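Side-chain contacts in uncharacterized protein YhfS (Escherichia coli, PDB 4J8L), which is of uncertain function but carries pyridoxal phosphate covalently bound to a lysine and may have cysteine synthase activity: residues A187-F192 with D211-I216; G77-G82 with P166-D171; Q57-A62 with V203-G208. All coordinates share one frame; numbering follows the deposited sequence.

Interaction 1. Residues A187-F192 with D211-I216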
ATOM      1  N   ALA A 187     -14.013  -6.904   0.662  1.00 22.39           N
ATOM      2  CA  ALA A 187     -14.029  -5.850   1.674  1.00 22.63           C
ATOM      3  C   ALA A 187     -15.136  -4.834   1.419  1.00 20.84           C
ATOM      4  O   ALA A 187     -15.519  -4.576   0.266  1.00 22.14           O
ATOM      5  CB  ALA A 187     -12.671  -5.136   1.737  1.00 18.61           C
ATOM      6  N   ASN A 188     -15.644  -4.244   2.491  1.00 20.13           N
ATOM      7  CA  ASN A 188     -16.617  -3.172   2.348  1.00 19.96           C
ATOM      8  C   ASN A 188     -15.980  -1.890   1.839  1.00 19.67           C
ATOM      9  O   ASN A 188     -16.591  -1.177   1.064  1.00 20.11           O
ATOM     10  CB  ASN A 188     -17.379  -2.946   3.644  1.00 21.22           C
ATOM     11  CG  ASN A 188     -18.136  -4.171   4.059  1.00 24.91           C
ATOM     12  OD1 ASN A 188     -17.635  -4.986   4.829  1.00 24.62           O
ATOM     13  ND2 ASN A 188     -19.328  -4.346   3.499  1.00 29.96           N
ATOM     14  N   VAL A 189     -14.755  -1.607   2.275  1.00 18.10           N
ATOM     15  CA  VAL A 189     -13.969  -0.525   1.680  1.00 17.03           C
ATOM     16  C   VAL A 189     -12.491  -0.864   1.665  1.00 17.14           C
ATOM     17  O   VAL A 189     -11.979  -1.501   2.599  1.00 18.78           O
ATOM     18  CB  VAL A 189     -14.128   0.840   2.411  1.00 21.53           C
ATOM     19  CG1 VAL A 189     -15.469   1.502   2.083  1.00 24.30           C
ATOM     20  CG2 VAL A 189     -13.941   0.683   3.918  1.00 24.12           C
ATOM     21  N   SER A 190     -11.836  -0.444   0.585  1.00 15.89           N
ATOM     22  CA  SER A 190     -10.379  -0.400   0.477  1.00 15.23           C
ATOM     23  C   SER A 190      -9.882   0.983   0.856  1.00 18.17           C
ATOM     24  O   SER A 190     -10.603   1.966   0.712  1.00 16.42           O
ATOM     25  CB  SER A 190      -9.942  -0.675  -0.963  1.00 15.02           C
ATOM     26  OG  SER A 190      -9.798  -2.058  -1.228  1.00 19.49           O
ATOM     27  N   THR A 191      -8.640   1.068   1.328  1.00 15.62           N
ATOM     28  CA  THR A 191      -8.041   2.370   1.585  1.00 13.84           C
ATOM     29  C   THR A 191      -6.607   2.377   1.077  1.00 16.42           C
ATOM     30  O   THR A 191      -5.915   1.363   1.135  1.00 15.52           O
ATOM     31  CB  THR A 191      -8.007   2.717   3.088  1.00 16.64           C
ATOM     32  OG1 THR A 191      -7.181   1.771   3.780  1.00 17.02           O
ATOM     33  CG2 THR A 191      -9.388   2.732   3.699  1.00 16.05           C
ATOM     34  N   PHE A 192      -6.160   3.523   0.585  1.00 13.78           N
ATOM     35  CA  PHE A 192      -4.761   3.661   0.182  1.00 16.38           C
ATOM     36  C   PHE A 192      -4.310   5.098   0.020  1.00 14.82           C
ATOM     37  O   PHE A 192      -5.106   5.968  -0.326  1.00 15.82           O
ATOM     38  CB  PHE A 192      -4.462   2.882  -1.111  1.00 12.88           C
ATOM     39  CG  PHE A 192      -5.397   3.172  -2.254  1.00 13.48           C
ATOM     40  CD1 PHE A 192      -6.558   2.425  -2.420  1.00 16.57           C
ATOM     41  CD2 PHE A 192      -5.088   4.152  -3.202  1.00 16.51           C
ATOM     42  CE1 PHE A 192      -7.416   2.664  -3.487  1.00 15.43           C
ATOM     43  CE2 PHE A 192      -5.948   4.400  -4.276  1.00 16.29           C
ATOM     44  CZ  PHE A 192      -7.109   3.654  -4.418  1.00 16.93           C
ATOM     45  N   ASP A 211     -22.849   3.080   1.007  1.00 22.13           N
ATOM     46  CA  ASP A 211     -23.296   3.494   2.336  1.00 24.52           C
ATOM     47  C   ASP A 211     -22.110   3.978   3.183  1.00 22.40           C
ATOM     48  O   ASP A 211     -22.210   4.982   3.886  1.00 24.44           O
ATOM     49  CB  ASP A 211     -24.163   2.434   3.041  1.00 28.36           C
ATOM     50  CG  ASP A 211     -23.452   1.105   3.260  1.00 29.82           C
ATOM     51  OD1 ASP A 211     -22.324   0.901   2.783  1.00 29.78           O
ATOM     52  OD2 ASP A 211     -24.061   0.230   3.911  1.00 33.83           O
ATOM     53  N   VAL A 212     -20.976   3.301   3.070  1.00 20.55           N
ATOM     54  CA  VAL A 212     -19.781   3.739   3.790  1.00 20.19           C
ATOM     55  C   VAL A 212     -19.218   5.055   3.239  1.00 20.45           C
ATOM     56  O   VAL A 212     -18.941   5.988   3.996  1.00 19.67           O
ATOM     57  CB  VAL A 212     -18.674   2.675   3.757  1.00 19.66           C
ATOM     58  CG1 VAL A 212     -17.445   3.178   4.514  1.00 20.12           C
ATOM     59  CG2 VAL A 212     -19.188   1.375   4.342  1.00 23.05           C
ATOM     60  N   ILE A 213     -19.045   5.124   1.921  1.00 18.89           N
ATOM     61  CA  ILE A 213     -18.516   6.326   1.284  1.00 17.33           C
ATOM     62  C   ILE A 213     -19.401   7.542   1.566  1.00 18.57           C
ATOM     63  O   ILE A 213     -18.892   8.635   1.824  1.00 19.16           O
ATOM     64  CB  ILE A 213     -18.365   6.131  -0.235  1.00 18.49           C
ATOM     65  CG1 ILE A 213     -17.401   4.975  -0.521  1.00 19.07           C
ATOM     66  CG2 ILE A 213     -17.870   7.420  -0.916  1.00 18.46           C
ATOM     67  CD1 ILE A 213     -16.029   5.145   0.114  1.00 20.17           C
ATOM     68  N   ASN A 214     -20.719   7.350   1.525  1.00 19.21           N
ATOM     69  CA  ASN A 214     -21.641   8.442   1.814  1.00 21.55           C
ATOM     70  C   ASN A 214     -21.474   8.949   3.247  1.00 22.45           C
ATOM     71  O   ASN A 214     -21.550  10.153   3.496  1.00 22.27           O
ATOM     72  CB  ASN A 214     -23.099   8.031   1.574  1.00 21.57           C
ATOM     73  CG  ASN A 214     -23.442   7.918   0.102  1.00 25.34           C
ATOM     74  OD1 ASN A 214     -22.782   8.510  -0.751  1.00 27.81           O
ATOM     75  ND2 ASN A 214     -24.497   7.167  -0.200  1.00 33.17           N
ATOM     76  N   ARG A 215     -21.227   8.037   4.185  1.00 20.72           N
ATOM     77  CA  ARG A 215     -21.003   8.456   5.565  1.00 19.52           C
ATOM     78  C   ARG A 215     -19.722   9.273   5.678  1.00 18.55           C
ATOM     79  O   ARG A 215     -19.642  10.225   6.455  1.00 21.28           O
ATOM     80  CB  ARG A 215     -20.970   7.260   6.527  1.00 21.40           C
ATOM     81  CG  ARG A 215     -22.345   6.634   6.746  1.00 25.71           C
ATOM     82  CD  ARG A 215     -22.408   5.800   8.021  1.00 31.45           C
ATOM     83  NE  ARG A 215     -21.620   4.578   7.928  1.00 30.41           N
ATOM     84  CZ  ARG A 215     -22.074   3.438   7.413  1.00 29.98           C
ATOM     85  NH1 ARG A 215     -23.307   3.373   6.933  1.00 29.82           N
ATOM     86  NH2 ARG A 215     -21.293   2.368   7.368  1.00 27.19           N
ATOM     87  N   ILE A 216     -18.720   8.899   4.894  1.00 17.66           N
ATOM     88  CA  ILE A 216     -17.477   9.649   4.878  1.00 16.78           C
ATOM     89  C   ILE A 216     -17.704  11.041   4.288  1.00 17.77           C
ATOM     90  O   ILE A 216     -17.320  12.050   4.882  1.00 18.44           O
ATOM     91  CB  ILE A 216     -16.391   8.906   4.087  1.00 16.08           C
ATOM     92  CG1 ILE A 216     -15.998   7.617   4.812  1.00 18.98           C
ATOM     93  CG2 ILE A 216     -15.175   9.806   3.860  1.00 17.83           C
ATOM     94  CD1 ILE A 216     -14.981   6.778   4.065  1.00 21.52           C
TER
HETATM   95  O   HOH W   1     -21.352  -1.763   3.414  1.00 25.08           O

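Interaction 2. Residues G77-G82 with P166-D171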
ATOM      1  N   GLY A  77      -5.127   9.096   6.663  1.00 14.10           N
ATOM      2  CA  GLY A  77      -6.422   9.764   6.588  1.00 13.40           C
ATOM      3  C   GLY A  77      -7.513   8.855   6.044  1.00 15.60           C
ATOM      4  O   GLY A  77      -8.668   8.893   6.507  1.00 16.46           O
ATOM      5  N   ALA A  78      -7.159   8.029   5.061  1.00 15.24           N
ATOM      6  CA  ALA A  78      -8.127   7.111   4.464  1.00 16.03           C
ATOM      7  C   ALA A  78      -8.578   6.052   5.474  1.00 14.45           C
ATOM      8  O   ALA A  78      -9.764   5.731   5.578  1.00 15.81           O
ATOM      9  CB  ALA A  78      -7.543   6.450   3.214  1.00 15.32           C
ATOM     10  N   ILE A  79      -7.626   5.512   6.221  1.00 13.76           N
ATOM     11  CA  ILE A  79      -7.944   4.521   7.241  1.00 12.88           C
ATOM     12  C   ILE A  79      -8.774   5.145   8.351  1.00 14.17           C
ATOM     13  O   ILE A  79      -9.731   4.533   8.822  1.00 15.96           O
ATOM     14  CB  ILE A  79      -6.678   3.855   7.785  1.00 13.03           C
ATOM     15  CG1 ILE A  79      -6.124   2.910   6.713  1.00 16.14           C
ATOM     16  CG2 ILE A  79      -6.966   3.091   9.090  1.00 13.58           C
ATOM     17  CD1 ILE A  79      -4.667   2.486   6.929  1.00 15.59           C
ATOM     18  N   ARG A  80      -8.426   6.359   8.768  1.00 13.86           N
ATOM     19  CA  ARG A  80      -9.227   7.023   9.802  1.00 16.82           C
ATOM     20  C   ARG A  80     -10.670   7.228   9.341  1.00 19.16           C
ATOM     21  O   ARG A  80     -11.621   6.924  10.065  1.00 16.61           O
ATOM     22  CB  ARG A  80      -8.625   8.368  10.202  1.00 16.65           C
ATOM     23  CG  ARG A  80      -9.360   9.019  11.375  1.00 17.27           C
ATOM     24  CD  ARG A  80      -8.968  10.483  11.550  1.00 19.08           C
ATOM     25  NE  ARG A  80      -7.554  10.651  11.876  1.00 20.90           N
ATOM     26  CZ  ARG A  80      -6.646  11.141  11.031  1.00 21.11           C
ATOM     27  NH1 ARG A  80      -7.000  11.515   9.800  1.00 21.93           N
ATOM     28  NH2 ARG A  80      -5.381  11.264  11.421  1.00 22.78           N
ATOM     29  N   ALA A  81     -10.834   7.734   8.124  1.00 16.13           N
ATOM     30  CA  ALA A  81     -12.172   7.994   7.614  1.00 13.75           C
ATOM     31  C   ALA A  81     -12.961   6.702   7.457  1.00 15.46           C
ATOM     32  O   ALA A  81     -14.142   6.648   7.806  1.00 15.24           O
ATOM     33  CB  ALA A  81     -12.097   8.743   6.285  1.00 17.18           C
ATOM     34  N   GLY A  82     -12.313   5.661   6.943  1.00 14.35           N
ATOM     35  CA  GLY A  82     -12.983   4.380   6.781  1.00 15.38           C
ATOM     36  C   GLY A  82     -13.391   3.749   8.104  1.00 18.11           C
ATOM     37  O   GLY A  82     -14.528   3.295   8.268  1.00 21.20           O
ATOM     38  N   PRO A 166     -18.329  -6.171   9.122  1.00 27.99           N
ATOM     39  CA  PRO A 166     -17.847  -5.218   8.114  1.00 26.53           C
ATOM     40  C   PRO A 166     -16.328  -5.172   8.117  1.00 25.38           C
ATOM     41  O   PRO A 166     -15.725  -5.180   9.195  1.00 23.13           O
ATOM     42  CB  PRO A 166     -18.413  -3.882   8.595  1.00 24.74           C
ATOM     43  CG  PRO A 166     -19.593  -4.244   9.435  1.00 24.46           C
ATOM     44  CD  PRO A 166     -19.215  -5.530  10.109  1.00 27.11           C
ATOM     45  N   ALA A 167     -15.716  -5.130   6.938  1.00 20.20           N
ATOM     46  CA  ALA A 167     -14.267  -5.209   6.848  1.00 19.72           C
ATOM     47  C   ALA A 167     -13.667  -4.078   6.027  1.00 20.18           C
ATOM     48  O   ALA A 167     -14.145  -3.757   4.936  1.00 19.53           O
ATOM     49  CB  ALA A 167     -13.838  -6.554   6.281  1.00 25.67           C
ATOM     50  N   LEU A 168     -12.610  -3.485   6.570  1.00 16.53           N
ATOM     51  CA  LEU A 168     -11.827  -2.485   5.854  1.00 17.01           C
ATOM     52  C   LEU A 168     -10.462  -3.068   5.535  1.00 18.93           C
ATOM     53  O   LEU A 168      -9.852  -3.714   6.383  1.00 18.49           O
ATOM     54  CB  LEU A 168     -11.652  -1.248   6.732  1.00 19.21           C
ATOM     55  CG  LEU A 168     -10.784  -0.099   6.224  1.00 15.85           C
ATOM     56  CD1 LEU A 168     -11.348   1.201   6.755  1.00 20.25           C
ATOM     57  CD2 LEU A 168      -9.316  -0.254   6.654  1.00 16.81           C
ATOM     58  N   THR A 169      -9.969  -2.833   4.323  1.00 14.65           N
ATOM     59  CA  THR A 169      -8.606  -3.234   4.014  1.00 16.53           C
ATOM     60  C   THR A 169      -7.673  -2.040   3.888  1.00 17.24           C
ATOM     61  O   THR A 169      -8.031  -0.987   3.354  1.00 18.62           O
ATOM     62  CB  THR A 169      -8.513  -4.093   2.740  1.00 17.22           C
ATOM     63  OG1 THR A 169      -9.158  -3.413   1.655  1.00 17.82           O
ATOM     64  CG2 THR A 169      -9.174  -5.449   2.965  1.00 16.66           C
ATOM     65  N   ASP A 170      -6.464  -2.237   4.399  1.00 15.55           N
ATOM     66  CA  ASP A 170      -5.350  -1.314   4.248  1.00 14.46           C
ATOM     67  C   ASP A 170      -4.551  -1.863   3.076  1.00 13.87           C
ATOM     68  O   ASP A 170      -3.822  -2.839   3.214  1.00 17.92           O
ATOM     69  CB  ASP A 170      -4.528  -1.354   5.547  1.00 14.01           C
ATOM     70  CG  ASP A 170      -3.227  -0.555   5.474  1.00 15.26           C
ATOM     71  OD1 ASP A 170      -2.816  -0.114   4.383  1.00 15.74           O
ATOM     72  OD2 ASP A 170      -2.591  -0.390   6.534  1.00 15.17           O
ATOM     73  N   ASP A 171      -4.687  -1.229   1.916  1.00 15.41           N
ATOM     74  CA  ASP A 171      -4.130  -1.765   0.672  1.00 15.26           C
ATOM     75  C   ASP A 171      -2.840  -1.072   0.248  1.00 15.77           C
ATOM     76  O   ASP A 171      -2.374  -1.274  -0.879  1.00 16.73           O
ATOM     77  CB  ASP A 171      -5.160  -1.656  -0.467  1.00 14.83           C
ATOM     78  CG  ASP A 171      -6.368  -2.552  -0.249  1.00 19.64           C
ATOM     79  OD1 ASP A 171      -6.247  -3.769  -0.484  1.00 16.93           O
ATOM     80  OD2 ASP A 171      -7.440  -2.038   0.152  1.00 17.01           O
TER

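Interaction 3. Residues Q57-A62 with V203-G208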
ATOM      1  N   GLN A  57     -15.676   8.881  -9.225  1.00 14.36           N
ATOM      2  CA  GLN A  57     -16.472   7.936 -10.002  1.00 16.15           C
ATOM      3  C   GLN A  57     -15.573   6.999 -10.803  1.00 16.80           C
ATOM      4  O   GLN A  57     -15.842   5.802 -10.904  1.00 18.49           O
ATOM      5  CB  GLN A  57     -17.455   8.672 -10.928  1.00 18.33           C
ATOM      6  CG  GLN A  57     -18.596   9.345 -10.160  1.00 21.09           C
ATOM      7  CD  GLN A  57     -19.420  10.261 -11.032  1.00 29.88           C
ATOM      8  OE1 GLN A  57     -19.170  10.381 -12.229  1.00 33.14           O
ATOM      9  NE2 GLN A  57     -20.415  10.913 -10.437  1.00 33.04           N
ATOM     10  N   VAL A  58     -14.513   7.550 -11.391  1.00 16.91           N
ATOM     11  CA  VAL A  58     -13.583   6.729 -12.159  1.00 16.38           C
ATOM     12  C   VAL A  58     -12.891   5.712 -11.255  1.00 15.00           C
ATOM     13  O   VAL A  58     -12.772   4.534 -11.604  1.00 17.17           O
ATOM     14  CB  VAL A  58     -12.517   7.592 -12.864  1.00 14.53           C
ATOM     15  CG1 VAL A  58     -11.419   6.719 -13.434  1.00 17.33           C
ATOM     16  CG2 VAL A  58     -13.157   8.411 -13.973  1.00 14.89           C
ATOM     17  N   LEU A  59     -12.431   6.170 -10.099  1.00 14.28           N
ATOM     18  CA  LEU A  59     -11.777   5.265  -9.150  1.00 17.28           C
ATOM     19  C   LEU A  59     -12.719   4.129  -8.740  1.00 17.58           C
ATOM     20  O   LEU A  59     -12.320   2.964  -8.715  1.00 18.37           O
ATOM     21  CB  LEU A  59     -11.309   6.014  -7.904  1.00 16.14           C
ATOM     22  CG  LEU A  59     -10.192   7.026  -8.128  1.00 22.67           C
ATOM     23  CD1 LEU A  59      -9.738   7.606  -6.797  1.00 27.89           C
ATOM     24  CD2 LEU A  59      -9.045   6.365  -8.844  1.00 30.67           C
ATOM     25  N   ALA A  60     -13.967   4.462  -8.425  1.00 15.85           N
ATOM     26  CA  ALA A  60     -14.926   3.436  -8.023  1.00 18.84           C
ATOM     27  C   ALA A  60     -15.110   2.415  -9.135  1.00 18.40           C
ATOM     28  O   ALA A  60     -15.082   1.203  -8.905  1.00 17.90           O
ATOM     29  CB  ALA A  60     -16.268   4.062  -7.661  1.00 18.09           C
ATOM     30  N   ASP A  61     -15.296   2.919 -10.351  1.00 15.83           N
ATOM     31  CA  ASP A  61     -15.502   2.066 -11.501  1.00 16.92           C
ATOM     32  C   ASP A  61     -14.284   1.162 -11.741  1.00 17.91           C
ATOM     33  O   ASP A  61     -14.425  -0.041 -11.926  1.00 18.12           O
ATOM     34  CB  ASP A  61     -15.805   2.939 -12.725  1.00 17.37           C
ATOM     35  CG  ASP A  61     -16.165   2.130 -13.946  1.00 27.19           C
ATOM     36  OD1 ASP A  61     -15.886   2.598 -15.070  1.00 33.83           O
ATOM     37  OD2 ASP A  61     -16.737   1.032 -13.782  1.00 33.12           O
ATOM     38  N   ALA A  62     -13.089   1.748 -11.714  1.00 17.20           N
ATOM     39  CA  ALA A  62     -11.857   1.017 -12.015  1.00 20.69           C
ATOM     40  C   ALA A  62     -11.577  -0.083 -10.998  1.00 18.80           C
ATOM     41  O   ALA A  62     -11.022  -1.125 -11.341  1.00 19.56           O
ATOM     42  CB  ALA A  62     -10.682   1.977 -12.092  1.00 20.52           C
ATOM     43  N   VAL A 203      -2.940  13.115  -0.333  1.00 14.64           N
ATOM     44  CA  VAL A 203      -4.211  12.608  -0.834  1.00 13.08           C
ATOM     45  C   VAL A 203      -4.334  11.101  -0.675  1.00 14.70           C
ATOM     46  O   VAL A 203      -3.466  10.346  -1.113  1.00 14.46           O
ATOM     47  CB  VAL A 203      -4.411  13.000  -2.310  1.00 12.24           C
ATOM     48  CG1 VAL A 203      -5.777  12.513  -2.815  1.00 14.27           C
ATOM     49  CG2 VAL A 203      -4.291  14.509  -2.445  1.00 12.80           C
ATOM     50  N   GLY A 204      -5.413  10.676  -0.017  1.00 14.29           N
ATOM     51  CA  GLY A 204      -5.711   9.264   0.139  1.00 13.86           C
ATOM     52  C   GLY A 204      -7.036   8.935  -0.512  1.00 14.81           C
ATOM     53  O   GLY A 204      -7.790   9.832  -0.875  1.00 15.26           O
ATOM     54  N   ALA A 205      -7.315   7.646  -0.675  1.00 14.54           N
ATOM     55  CA  ALA A 205      -8.565   7.212  -1.291  1.00 15.56           C
ATOM     56  C   ALA A 205      -9.259   6.170  -0.436  1.00 18.14           C
ATOM     57  O   ALA A 205      -8.613   5.272   0.092  1.00 13.37           O
ATOM     58  CB  ALA A 205      -8.291   6.647  -2.688  1.00 15.99           C
ATOM     59  N   VAL A 206     -10.580   6.294  -0.304  1.00 13.36           N
ATOM     60  CA  VAL A 206     -11.389   5.215   0.254  1.00 13.95           C
ATOM     61  C   VAL A 206     -12.298   4.756  -0.875  1.00 16.06           C
ATOM     62  O   VAL A 206     -12.959   5.572  -1.503  1.00 15.97           O
ATOM     63  CB  VAL A 206     -12.237   5.684   1.434  1.00 14.68           C
ATOM     64  CG1 VAL A 206     -12.992   4.506   2.049  1.00 16.33           C
ATOM     65  CG2 VAL A 206     -11.354   6.335   2.497  1.00 16.40           C
ATOM     66  N   VAL A 207     -12.320   3.455  -1.152  1.00 15.98           N
ATOM     67  CA  VAL A 207     -13.052   2.948  -2.311  1.00 15.84           C
ATOM     68  C   VAL A 207     -13.889   1.751  -1.871  1.00 16.12           C
ATOM     69  O   VAL A 207     -13.363   0.812  -1.283  1.00 17.54           O
ATOM     70  CB  VAL A 207     -12.079   2.499  -3.431  1.00 16.23           C
ATOM     71  CG1 VAL A 207     -12.860   2.054  -4.671  1.00 17.30           C
ATOM     72  CG2 VAL A 207     -11.080   3.620  -3.796  1.00 16.86           C
ATOM     73  N   GLY A 208     -15.189   1.779  -2.137  1.00 17.16           N
ATOM     74  CA  GLY A 208     -16.021   0.646  -1.773  1.00 20.13           C
ATOM     75  C   GLY A 208     -17.507   0.928  -1.763  1.00 18.18           C
ATOM     76  O   GLY A 208     -18.018   1.633  -2.623  1.00 18.59           O
TER

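Interaction 1. Residues A187-F192 with D211-I216
Asp211 OD1 accepts from a water at 2.9 Å from Asp211 OD1 and, weakly, from the backbone N of Val212. The second bond is strongly bent, with an N-H...O angle of 120°. The water in turn accepts a weak bond from Asn188 ND2. It is thus the polar link between the loop entering strand 189-193 and the start of helix 210-219, where an aspartate is well placed because the helix end would probably stabilise its charge. Asn188 suits the junction because its amide serves both ways, ND2 also bonding Asp209 and OD1 accepting from the backbone N of Ala167.

Beside this bridge the contact is wholly aliphatic. Val189 and Val212 reach toward each other tip to tip, with Val189 CG1 3.6 Å from Val212 CG1. Because Val189 CG1 stands anti to the carbonyl carbon (chi1 -76°), it is the branch presented to the helix, while CG2 takes the crowded position between N and the carbonyl carbon. Two valines suit this approach, each presenting a short branched side chain with a methyl forward. Ile213 comes in from the flank: its CB bond lies to the side of the contact, and the turn at chi2 (-56°) brings Ile213 CD1 to 4.2 Å from Val189 CG1. Val212 also touches Ala85 and Leu86 of helix 74-86, and Ile213 rests on Val206 of the neighbouring strand 203-208. A helix laid by its apolar side on the central mixed sheet is typical of the layered alpha/beta large domain of fold-type I pyridoxal phosphate enzymes.

Interaction 2. Residues G77-G82 with P166-D171
Leu168 projects from strand 167-170 straight at Gly82, its CD1 lying 3.5 Å from Gly82 C and 3.6 Å from Gly82 CA. The leucine extends its CG away from its own backbone N, and chi2 at 148° is swung off the staggered value, turning CD1 onto the helix backbone. Glycine suits this point, since a CB would stand in the path of that methyl. Leu168 CD2 meets the flank of Ile79 more loosely, 4.5 Å from Ile79 CG1.

Helix 74-86 runs antiparallel to the strand here (177°) and covers one face of the large-domain sheet typical of fold-type I pyridoxal phosphate enzymes. The strand ends in the cofactor site: Asp170 OD2 lies close to the pyridine N1 of the modified Lys196, as does the aspartate of that family, and Asp170 OD1 is bonded to Asn172 ND2.

The Ile79 side chain passes at a slant over Asp170. With chi2 near extended (163°), its CD1 reaches 3.6 Å from Asp170 OD2 and 3.7 Å from Asp170 CG, an apolar methyl beside the carboxylate. On the other side of the strand, Thr169 OG1 donates to Asp171 OD2 at 2.7 Å, on the syn side but tilted out of the carboxylate plane; Ser190 OG also bonds Asp171 OD2.

Interaction 3. Residues Q57-A62 with V203-G208
Ala60 and Val207 mark the closest passage of the two backbones, their CA atoms 6.0 Å apart. The axes of helix 57-62 and strand 203-208 approach to 8.2 Å and cross at -50°, so the helix runs slantwise over the strand, and the contact is confined to Leu59 and Ala60 against Ala205 and Val207. Its regular i to i+4 bonds, Asp61 N to Gln57 O and Ala62 N to Val58 O, keep these backbone polar groups occupied within the helix.

Alternation along the strand decides which side chains face the helix: Ala205 and Val207 point toward it, whereas Val206 between them serves the opposite face of the sheet, where it meets Ile213 and Ile216. Val207 does most of the touching. Its CG1, lying opposite the backbone N (chi1 -176°), is brought over the helix backbone, 4.2 Å from Ala60 CA and the same from Leu59 O. A small alanine at position 60 allows this approach, and the valine's branch supplies the methyl that rests on the helix backbone.

The strand concerned is the one antiparallel to both its neighbours, 67-72 and 189-193, in the mixed seven-stranded sheet, as in the large domain of fold-type I pyridoxal phosphate enzymes.

Leu59 reaches back toward the start of the strand. Extended at chi2 (-175°), it brings Leu59 CD1 to 4.5 Å from Ala205 CB, a loose apolar meeting, and it also packs on Ala68 and Leu70 of the adjoining strand and on Leu239 of helix 229-261. Asp61 points away from the strand and forms a salt bridge with Arg27 and a hydrogen bond with Ser24 of helix 11-28, which also packs on Val58.

In the fold
From the N terminus, helix 50-62 comes first and waits until strand 203-208 to close interaction 3, a loop of 140 intervening residues. Nested inside it, helix 74-86 meets strand 167-170 in interaction 2. Interaction 1 opens only after interaction 2 has closed; it crosses interaction 3, since strand 203-208 lies between its segments 187-192 and 211-216. All three meet on one sheet, where strands 167-170, 189-193 and 203-208 are consecutive neighbours. Helices 74-86 and 210-219 pack on one face of it and helix 50-62 on the other. Between strands 189-193 and 203-208 the chain carries Lys196, the cofactor-bearing residue.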